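PDB 4HW6: hypothetical protein, IPT/TIG domain protein from Bacteroides ovatus, which is of unknown function but, with an IPT/TIG domain joined to a six-bladed beta-propeller, probably binds carbohydrate as an auxiliary nutrient-binding protein. Local coordinates for residues Asp175-Asn180 with Tyr210-Ala215; Val187-Thr190 with Asp194-Val197. All coordinates share one frame; numbering follows the deposited sequence.

Contact 1 (Asp175-Asn180 with Tyr210-Ala215)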
loop_
_atom_site.group_PDB
_atom_site.type_symbol
_atom_site.label_atom_id
_atom_site.label_comp_id
_atom_site.label_asym_id
_atom_site.label_seq_id
_atom_site.Cartn_x
_atom_site.Cartn_y
_atom_site.Cartn_z
ATOM N N ASP A 175 10.003 -13.365 -8.676
ATOM C CA ASP A 175 11.345 -13.903 -8.780
ATOM C C ASP A 175 12.067 -13.816 -7.444
ATOM O O ASP A 175 11.633 -13.150 -6.508
ATOM C CB ASP A 175 12.138 -13.125 -9.834
ATOM C CG ASP A 175 13.203 -13.966 -10.529
ATOM O OD1 ASP A 175 13.416 -15.154 -10.186
ATOM O OD2 ASP A 175 13.836 -13.413 -11.448
ATOM N N ILE A 176 13.166 -14.538 -7.369
ATOM C CA ILE A 176 14.156 -14.416 -6.292
ATOM C C ILE A 176 15.383 -13.740 -6.879
ATOM O O ILE A 176 15.944 -14.199 -7.894
ATOM C CB ILE A 176 14.585 -15.793 -5.756
ATOM C CG1 ILE A 176 13.383 -16.495 -5.103
ATOM C CG2 ILE A 176 15.755 -15.636 -4.749
ATOM C CD1 ILE A 176 13.628 -17.938 -4.712
ATOM N N LYS A 177 15.794 -12.649 -6.248
ATOM C CA LYS A 177 16.965 -11.894 -6.675
ATOM C C LYS A 177 18.212 -12.382 -5.926
ATOM O O LYS A 177 18.258 -12.352 -4.708
ATOM C CB LYS A 177 16.747 -10.391 -6.442
ATOM C CG LYS A 177 17.962 -9.545 -6.837
ATOM C CD LYS A 177 17.808 -8.059 -6.574
ATOM C CE LYS A 177 18.982 -7.284 -7.172
ATOM N NZ LYS A 177 19.132 -7.506 -8.658
ATOM N N THR A 178 19.231 -12.816 -6.659
ATOM C CA THR A 178 20.508 -13.164 -6.044
ATOM C C THR A 178 21.209 -11.848 -5.748
ATOM O O THR A 178 21.479 -11.065 -6.647
ATOM C CB THR A 178 21.391 -14.030 -6.957
ATOM O OG1 THR A 178 20.676 -15.216 -7.340
ATOM C CG2 THR A 178 22.676 -14.447 -6.227
ATOM N N THR A 179 21.459 -11.586 -4.475
ATOM C CA THR A 179 22.138 -10.364 -4.048
ATOM C C THR A 179 23.566 -10.627 -3.595
ATOM O O THR A 179 24.380 -9.719 -3.613
ATOM C CB THR A 179 21.426 -9.728 -2.837
ATOM O OG1 THR A 179 21.452 -10.667 -1.755
ATOM C CG2 THR A 179 19.967 -9.349 -3.178
ATOM N N ASN A 180 23.844 -11.848 -3.130
ATOM C CA ASN A 180 25.088 -12.178 -2.435
ATOM C C ASN A 180 25.362 -11.256 -1.243
ATOM O O ASN A 180 26.516 -10.972 -0.889
ATOM C CB ASN A 180 26.282 -12.206 -3.403
ATOM C CG ASN A 180 26.213 -13.359 -4.379
ATOM O OD1 ASN A 180 26.388 -13.182 -5.583
ATOM N ND2 ASN A 180 25.919 -14.536 -3.872
ATOM N N TYR A 210 25.151 -1.184 -0.506
ATOM C CA TYR A 210 25.426 -1.651 -1.852
ATOM C C TYR A 210 24.491 -0.965 -2.829
ATOM O O TYR A 210 23.432 -0.460 -2.422
ATOM C CB TYR A 210 25.194 -3.144 -1.952
ATOM C CG TYR A 210 26.209 -4.006 -1.262
ATOM C CD1 TYR A 210 27.384 -4.376 -1.920
ATOM C CD2 TYR A 210 26.010 -4.452 0.041
ATOM C CE1 TYR A 210 28.328 -5.173 -1.318
ATOM C CE2 TYR A 210 26.966 -5.272 0.659
ATOM C CZ TYR A 210 28.111 -5.638 -0.034
ATOM O OH TYR A 210 29.106 -6.448 0.524
ATOM N N LEU A 211 24.896 -0.947 -4.097
ATOM C CA LEU A 211 24.072 -0.408 -5.176
ATOM C C LEU A 211 23.968 -1.431 -6.300
ATOM O O LEU A 211 24.975 -2.046 -6.675
ATOM C CB LEU A 211 24.703 0.892 -5.687
ATOM C CG LEU A 211 23.981 1.681 -6.782
ATOM C CD1 LEU A 211 24.211 3.178 -6.595
ATOM C CD2 LEU A 211 24.454 1.240 -8.158
ATOM N N PHE A 212 22.759 -1.602 -6.856
ATOM C CA PHE A 212 22.572 -2.392 -8.075
ATOM C C PHE A 212 22.144 -1.419 -9.169
ATOM O O PHE A 212 21.171 -0.668 -8.999
ATOM C CB PHE A 212 21.516 -3.485 -7.896
ATOM C CG PHE A 212 21.910 -4.555 -6.915
ATOM C CD1 PHE A 212 21.708 -4.372 -5.534
ATOM C CD2 PHE A 212 22.483 -5.727 -7.346
ATOM C CE1 PHE A 212 22.093 -5.346 -4.633
ATOM C CE2 PHE A 212 22.867 -6.713 -6.439
ATOM C CZ PHE A 212 22.676 -6.518 -5.091
ATOM N N THR A 213 22.871 -1.405 -10.283
ATOM C CA THR A 213 22.695 -0.324 -11.259
ATOM C C THR A 213 21.480 -0.550 -12.149
ATOM O O THR A 213 21.265 -1.642 -12.674
ATOM C CB THR A 213 23.932 -0.139 -12.163
ATOM O OG1 THR A 213 24.109 -1.300 -12.973
ATOM C CG2 THR A 213 25.188 0.096 -11.336
ATOM N N ARG A 214 20.694 0.503 -12.328
ATOM C CA ARG A 214 19.541 0.485 -13.236
ATOM C C ARG A 214 19.961 0.148 -14.677
ATOM O O ARG A 214 19.271 -0.599 -15.367
ATOM C CB ARG A 214 18.836 1.841 -13.204
ATOM C CG ARG A 214 17.548 1.933 -14.022
ATOM C CD ARG A 214 17.076 3.383 -14.047
ATOM N NE ARG A 214 15.872 3.570 -14.848
ATOM C CZ ARG A 214 15.450 4.745 -15.323
ATOM N NH1 ARG A 214 16.116 5.869 -15.068
ATOM N NH2 ARG A 214 14.339 4.805 -16.049
ATOM N N ALA A 215 21.106 0.685 -15.098
ATOM C CA ALA A 215 21.618 0.492 -16.458
ATOM C C ALA A 215 21.905 -0.973 -16.806
ATOM O O ALA A 215 21.842 -1.342 -17.971
ATOM C CB ALA A 215 22.858 1.342 -16.682
HETATM O O HOH W 1 28.591 -9.811 0.788
#

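Contact 2 (Val187-Thr190 with Asp194-Val197)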
loop_
_atom_site.group_PDB
_atom_site.type_symbol
_atom_site.label_atom_id
_atom_site.label_comp_id
_atom_site.label_asym_id
_atom_site.label_seq_id
_atom_site.Cartn_x
_atom_site.Cartn_y
_atom_site.Cartn_z
ATOM N N VAL A 187 15.862 -1.411 1.499
ATOM C CA VAL A 187 15.997 -1.196 0.050
ATOM C C VAL A 187 15.393 0.158 -0.266
ATOM O O VAL A 187 14.389 0.555 0.334
ATOM C CB VAL A 187 15.343 -2.331 -0.792
ATOM C CG1 VAL A 187 13.861 -2.528 -0.427
ATOM C CG2 VAL A 187 15.524 -2.066 -2.278
ATOM N N ASN A 188 16.030 0.885 -1.165
ATOM C CA ASN A 188 15.503 2.148 -1.656
ATOM C C ASN A 188 16.077 2.375 -3.048
ATOM O O ASN A 188 16.755 1.500 -3.580
ATOM C CB ASN A 188 15.864 3.299 -0.695
ATOM C CG ASN A 188 14.842 4.410 -0.702
ATOM O OD1 ASN A 188 14.262 4.761 -1.755
ATOM N ND2 ASN A 188 14.602 4.983 0.474
ATOM N N PHE A 189 15.778 3.520 -3.650
ATOM C CA PHE A 189 16.315 3.886 -4.946
ATOM C C PHE A 189 16.892 5.293 -4.908
ATOM O O PHE A 189 16.328 6.208 -4.272
ATOM C CB PHE A 189 15.224 3.789 -6.016
ATOM C CG PHE A 189 14.772 2.377 -6.279
ATOM C CD1 PHE A 189 13.859 1.762 -5.464
ATOM C CD2 PHE A 189 15.268 1.672 -7.348
ATOM C CE1 PHE A 189 13.492 0.446 -5.687
ATOM C CE2 PHE A 189 14.895 0.373 -7.580
ATOM C CZ PHE A 189 13.998 -0.244 -6.752
ATOM N N THR A 190 17.989 5.470 -5.614
ATOM C CA THR A 190 18.623 6.780 -5.711
ATOM C C THR A 190 17.817 7.668 -6.675
ATOM O O THR A 190 16.898 7.200 -7.348
ATOM C CB THR A 190 20.073 6.673 -6.199
ATOM O OG1 THR A 190 20.101 6.242 -7.572
ATOM C CG2 THR A 190 20.900 5.697 -5.340
ATOM N N ASP A 194 18.938 4.020 -9.395
ATOM C CA ASP A 194 19.711 2.832 -9.006
ATOM C C ASP A 194 19.159 2.278 -7.685
ATOM O O ASP A 194 18.622 3.020 -6.858
ATOM C CB ASP A 194 21.196 3.156 -8.890
ATOM C CG ASP A 194 21.813 3.569 -10.223
ATOM O OD1 ASP A 194 21.563 2.909 -11.263
ATOM O OD2 ASP A 194 22.556 4.575 -10.225
HETATM N N MSE A 195 19.258 0.968 -7.499
HETATM C CA MSE A 195 18.700 0.332 -6.300
HETATM C C MSE A 195 19.737 0.282 -5.181
HETATM O O MSE A 195 20.814 -0.218 -5.396
HETATM C CB MSE A 195 18.266 -1.089 -6.642
HETATM C CG MSE A 195 17.556 -1.817 -5.527
HETATM SE SE MSE A 195 17.363 -3.714 -6.020
HETATM C CE MSE A 195 15.954 -3.503 -7.334
ATOM N N VAL A 196 19.391 0.787 -4.001
ATOM C CA VAL A 196 20.246 0.754 -2.817
ATOM C C VAL A 196 19.792 -0.381 -1.920
ATOM O O VAL A 196 18.592 -0.566 -1.714
ATOM C CB VAL A 196 20.120 2.084 -2.016
ATOM C CG1 VAL A 196 21.117 2.142 -0.862
ATOM C CG2 VAL A 196 20.304 3.274 -2.938
ATOM N N VAL A 197 20.733 -1.175 -1.424
ATOM C CA VAL A 197 20.419 -2.238 -0.473
ATOM C C VAL A 197 21.415 -2.173 0.687
ATOM O O VAL A 197 22.644 -2.120 0.477
ATOM C CB VAL A 197 20.497 -3.632 -1.118
ATOM C CG1 VAL A 197 20.168 -4.710 -0.088
ATOM C CG2 VAL A 197 19.564 -3.744 -2.327
HETATM O O HOH W 2 22.679 6.478 -8.325
#

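Contact 1 (Asp175-Asn180 with Tyr210-Ala215)
Lys177 lies across the ring of Phe212 in a side-chain contact between two successive beta sheets, one containing strand 173-177 and the other strand 207-212. No direct hydrogen bond joins the two segments; the contact rests on the Phe212 ring, met over one face by the lysine chain and at its edge by Thr179. CE of Lys177 sits over that face of Phe212, 3.9 Å from the ring centroid and 14° off the normal, a CH-pi contact. The lysine stays extended through its first three torsions and bends only at the last (chi4 58°), which carries NZ off-centre to 4.6 Å from the centroid of the Phe212 ring, a cation-pi geometry. NZ is also hydrogen-bonded to the carbonyl of Phe218, so the ring is not its sole partner.

In a six-bladed propeller each blade is a small antiparallel sheet packed against its neighbours, and this contact joins two such blades, the sheet of strand 173-177 and that of strand 207-212. Past the lysine the chain bends around the ring: Thr179 O reaches the edge of Phe212 in its plane, 3.9 Å from CZ, and is hydrogen-bonded to Arg221. Replacing Phe212 by an alanine would probably leave the lysine methylene without its aromatic bed and open a gap beside Thr179. Farther along, a water donates to Asn180 O at 2.9 Å and makes a weak bond with Tyr210 OH.

Contact 2 (Val187-Thr190 with Asp194-Val197)
A beta hairpin brings Val187-Thr190 against Asp194-Val197 at the turn-proximal ends of strands 184-189 and 195-199, the first two strands of a four-stranded antiparallel sheet, one blade of the propeller. Asn188 and Val196 form its hydrogen-bonded pair: Asn188 N donates to Val196 O at 3.0 Å, and Val196 N returns a bond to Asn188 O at 2.8 Å. Val187 with Val197 and Phe189 with Met195 are the flanking non-hydrogen-bonded pairs.

Toward the turn, Thr190 N donates to Asp194 O at 2.8 Å. With chi1 at 68°, Thr190 OG1 is set between its own backbone N and carbonyl carbon, where it accepts from Asp194 N at 3.1 Å; a water links the same hydroxyl to Asp194 OD2, while Asp194 OD1 accepts from Arg214 N. The threonine methyl is thereby turned onto Val196, CG2 to CG2 at a tight 3.5 Å. Asn188 OD1 takes the N-H of Phe189 on a lone pair, while its ND2 reaches Cys233 O.

On the face shared by Val187, Phe189 and Met195, the selenomethionine runs alongside Phe189, with Met195 CB 3.8 Å from Phe189 CE2. Met195 CG meets CG2 of Val187. Strands 143-146 and 154-158 of the preceding blade pack on this face through Met145, Tyr156 and Val158, while strand 207-212 continues the sheet beyond strand 195-199.

In the fold
Contact 2 lies within one blade, and contact 1 joins that blade to the one before it; their centres are about 9 Å apart. Strands 195-199 and 207-212 are neighbours, so the hairpin of contact 2 and the aromatic ring of contact 1 share one sheet: Phe212 N lies 2.8 Å from Met195 O, a probable hydrogen bond. Side chains join them too, Phe212 CE1 packing 3.8 Å from Val197 CG2, while Asp194 OD1 receives Arg214 N at 2.8 Å. The whole of contact 2 falls within the chain that runs between the two segments of contact 1.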